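Local coordinates for probable mannosyltransferase KTR4 (Saccharomyces cerevisiae, PDB 5A07), which is probably a mannosyltransferase, a member of the glycolipid 2-alpha-mannosyltransferase family with a GT-A type fold that holds GDP and a manganese ion in its pocket, at residues Met208-Ser213 / Gly345-Glu350. Numbering follows the deposited sequence.
With GDP (guanosine-5'-diphosphate), chain F.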
loop_
_atom_site.group_PDB
_atom_site.type_symbol
_atom_site.label_atom_id
_atom_site.label_comp_id
_atom_site.label_asym_id
_atom_site.label_seq_id
_atom_site.Cartn_x
_atom_site.Cartn_y
_atom_site.Cartn_z
ATOM N N MET B 208 4.343 13.867 -5.492
ATOM C CA MET B 208 3.299 13.046 -4.866
ATOM C C MET B 208 3.877 11.818 -4.148
ATOM O O MET B 208 3.536 11.526 -3.010
ATOM C CB MET B 208 2.311 12.643 -5.901
ATOM C CG MET B 208 1.159 11.758 -5.359
ATOM S SD MET B 208 1.570 9.980 -5.303
ATOM C CE MET B 208 1.858 9.480 -6.995
ATOM N N CYS B 209 4.771 11.145 -4.817
ATOM C CA CYS B 209 5.383 9.934 -4.248
ATOM C C CYS B 209 6.115 10.221 -2.962
ATOM O O CYS B 209 6.038 9.516 -1.926
ATOM C CB CYS B 209 6.323 9.316 -5.260
ATOM S SG CYS B 209 5.580 8.526 -6.676
ATOM N N ARG B 210 6.866 11.318 -2.990
ATOM C CA ARG B 210 7.542 11.741 -1.796
ATOM C C ARG B 210 6.576 12.167 -0.672
ATOM O O ARG B 210 6.767 11.787 0.524
ATOM C CB ARG B 210 8.475 12.895 -2.187
ATOM C CG ARG B 210 9.106 13.613 -0.988
ATOM C CD ARG B 210 10.240 14.497 -1.584
ATOM N NE ARG B 210 10.772 15.421 -0.619
ATOM C CZ ARG B 210 10.441 16.713 -0.517
ATOM N NH1 ARG B 210 9.546 17.237 -1.317
ATOM N NH2 ARG B 210 11.079 17.493 0.353
ATOM N N PHE B 211 5.533 12.951 -1.022
ATOM C CA PHE B 211 4.557 13.410 -0.036
ATOM C C PHE B 211 3.843 12.165 0.599
ATOM O O PHE B 211 3.677 12.111 1.815
ATOM C CB PHE B 211 3.499 14.281 -0.720
ATOM C CG PHE B 211 2.369 14.685 0.166
ATOM C CD1 PHE B 211 2.490 15.752 1.042
ATOM C CD2 PHE B 211 1.154 14.035 0.109
ATOM C CE1 PHE B 211 1.477 16.108 1.918
ATOM C CE2 PHE B 211 0.100 14.388 0.989
ATOM C CZ PHE B 211 0.265 15.435 1.904
ATOM N N TYR B 212 3.427 11.233 -0.248
ATOM C CA TYR B 212 2.710 10.009 0.315
ATOM C C TYR B 212 3.660 9.093 1.101
ATOM O O TYR B 212 3.223 8.327 1.982
ATOM C CB TYR B 212 1.936 9.266 -0.782
ATOM C CG TYR B 212 0.427 9.445 -0.686
ATOM C CD1 TYR B 212 -0.222 9.364 0.549
ATOM C CD2 TYR B 212 -0.378 9.687 -1.838
ATOM C CE1 TYR B 212 -1.598 9.510 0.648
ATOM C CE2 TYR B 212 -1.753 9.783 -1.731
ATOM C CZ TYR B 212 -2.365 9.699 -0.500
ATOM O OH TYR B 212 -3.768 9.800 -0.373
ATOM N N SER B 213 4.970 9.212 0.855
ATOM C CA SER B 213 5.957 8.420 1.582
ATOM C C SER B 213 6.169 9.013 2.941
ATOM O O SER B 213 6.103 8.306 3.969
ATOM C CB SER B 213 7.322 8.326 0.851
ATOM O OG SER B 213 7.244 7.666 -0.417
ATOM N N GLY B 345 18.025 11.620 -2.286
ATOM C CA GLY B 345 17.437 12.279 -3.418
ATOM C C GLY B 345 16.780 11.392 -4.414
ATOM O O GLY B 345 16.396 11.848 -5.518
ATOM N N GLY B 346 16.671 10.087 -4.105
ATOM C CA GLY B 346 16.066 9.177 -5.115
ATOM C C GLY B 346 14.571 9.405 -5.470
ATOM O O GLY B 346 14.125 8.920 -6.498
ATOM N N PHE B 347 13.827 10.159 -4.673
ATOM C CA PHE B 347 12.498 10.581 -5.122
ATOM C C PHE B 347 12.551 11.395 -6.427
ATOM O O PHE B 347 11.587 11.399 -7.171
ATOM C CB PHE B 347 11.748 11.348 -4.072
ATOM C CG PHE B 347 11.309 10.508 -2.893
ATOM C CD1 PHE B 347 10.422 9.453 -3.090
ATOM C CD2 PHE B 347 11.766 10.761 -1.630
ATOM C CE1 PHE B 347 10.011 8.677 -1.997
ATOM C CE2 PHE B 347 11.392 9.994 -0.543
ATOM C CZ PHE B 347 10.506 8.938 -0.750
ATOM N N TYR B 348 13.710 12.010 -6.722
ATOM C CA TYR B 348 13.856 12.871 -7.896
ATOM C C TYR B 348 14.874 12.363 -8.910
ATOM O O TYR B 348 14.591 12.353 -10.111
ATOM C CB TYR B 348 14.145 14.337 -7.420
ATOM C CG TYR B 348 12.987 14.943 -6.642
ATOM C CD1 TYR B 348 11.860 15.412 -7.295
ATOM C CD2 TYR B 348 12.996 15.006 -5.286
ATOM C CE1 TYR B 348 10.802 15.965 -6.582
ATOM C CE2 TYR B 348 11.935 15.567 -4.583
ATOM C CZ TYR B 348 10.845 16.007 -5.239
ATOM O OH TYR B 348 9.804 16.504 -4.537
ATOM N N TYR B 349 16.018 11.878 -8.442
ATOM C CA TYR B 349 17.019 11.307 -9.352
ATOM C C TYR B 349 16.635 9.942 -9.891
ATOM O O TYR B 349 17.128 9.513 -10.999
ATOM C CB TYR B 349 18.344 11.196 -8.624
ATOM C CG TYR B 349 18.882 12.555 -8.132
ATOM C CD1 TYR B 349 18.842 13.707 -8.958
ATOM C CD2 TYR B 349 19.424 12.697 -6.850
ATOM C CE1 TYR B 349 19.322 14.954 -8.497
ATOM C CE2 TYR B 349 19.912 13.916 -6.411
ATOM C CZ TYR B 349 19.859 15.040 -7.232
ATOM O OH TYR B 349 20.341 16.218 -6.762
ATOM N N GLU B 350 15.738 9.251 -9.153
ATOM C CA GLU B 350 15.117 8.076 -9.679
ATOM C C GLU B 350 13.606 8.355 -9.615
ATOM O O GLU B 350 13.214 9.517 -9.629
ATOM C CB GLU B 350 15.606 6.894 -8.851
ATOM C CG GLU B 350 17.122 6.673 -9.022
ATOM C CD GLU B 350 17.728 5.522 -8.202
ATOM O OE1 GLU B 350 17.010 4.579 -7.695
ATOM O OE2 GLU B 350 18.942 5.597 -8.007
HETATM P PB GDP F . -1.086 6.168 -9.944
HETATM O O1B GDP F . -1.219 6.073 -11.417
HETATM O O2B GDP F . 0.175 5.911 -9.350
HETATM O O3B GDP F . -2.252 5.581 -9.243
HETATM O O3A GDP F . -1.095 7.780 -9.762
HETATM P PA GDP F . -2.271 8.816 -9.516
HETATM O O1A GDP F . -2.291 9.918 -10.483
HETATM O O2A GDP F . -3.597 8.242 -9.233
HETATM O "O5'" GDP F . -1.754 9.487 -8.184
HETATM C "C5'" GDP F . -1.838 8.996 -6.840
HETATM C "C4'" GDP F . -2.747 9.828 -5.951
HETATM O "O4'" GDP F . -2.158 11.130 -5.836
HETATM C "C3'" GDP F . -4.159 10.016 -6.479
HETATM O "O3'" GDP F . -5.056 10.168 -5.352
HETATM C "C2'" GDP F . -4.041 11.314 -7.294
HETATM O "O2'" GDP F . -5.270 12.026 -7.347
HETATM C "C1'" GDP F . -3.064 12.062 -6.457
HETATM N N9 GDP F . -2.195 12.989 -7.220
HETATM C C8 GDP F . -1.281 12.706 -8.183
HETATM N N7 GDP F . -0.647 13.884 -8.576
HETATM C C5 GDP F . -1.178 14.892 -7.818
HETATM C C6 GDP F . -0.942 16.346 -7.727
HETATM O O6 GDP F . -0.047 16.783 -8.519
HETATM N N1 GDP F . -1.684 17.046 -6.859
HETATM C C2 GDP F . -2.666 16.460 -6.074
HETATM N N2 GDP F . -3.371 17.217 -5.240
HETATM N N3 GDP F . -2.925 15.117 -6.126
HETATM C C4 GDP F . -2.183 14.320 -6.916
#
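Phe347 lies flat against the backbone of Arg210 in a buried aromatic contact between helix 203-214, whose other flank lines the GDP pocket, and the short helix 346-349 of this GT-A glycosyltransferase. The fit rests on a CH-pi interaction: Arg210 CA stands 3.9 Å from the centroid of the Phe347 ring, only 12° off its normal. Arg210 CB continues over the same face, 3.8 Å from Phe347 CG. At the far end of the ring, Ser213 OG comes within 3.3 Å of Phe347 CE1, approaching obliquely. That hydroxyl donates a hydrogen bond to Cys209 O (2.7 Å), one turn back in its own helix, which holds it beside the aromatic ring; Cys209 O accepts both this hydroxyl and the amide Ser213 N, from opposite faces of its carbonyl plane.

The second half of the contact is made by Arg210 and Tyr348. With CG anti to the backbone N (chi1 171°) and the chain extended from there to NE, the arginine passes the phenol end of Tyr348, its CD 3.6 Å from Tyr348 CE2. A weak hydrogen bond from Arg210 NH1 to Tyr348 OH (3.3 Å) adds to this. The stronger polar partners lie just outside: Arg210 NE forms a salt bridge with Glu342, which would offset the charge buried here. Tyr348 OH, for its part, is hydrogen-bonded to Asn207.

On its ligand side, helix 203-214 presents Met208, whose CG lies 3.4 Å from GDP O4'. The helix has helix 346-349 on one flank and strand 105-110 on another, where Met208 and Phe211 touch Leu110, while helix 354-365 packs against Met208, Tyr212 and Ser213.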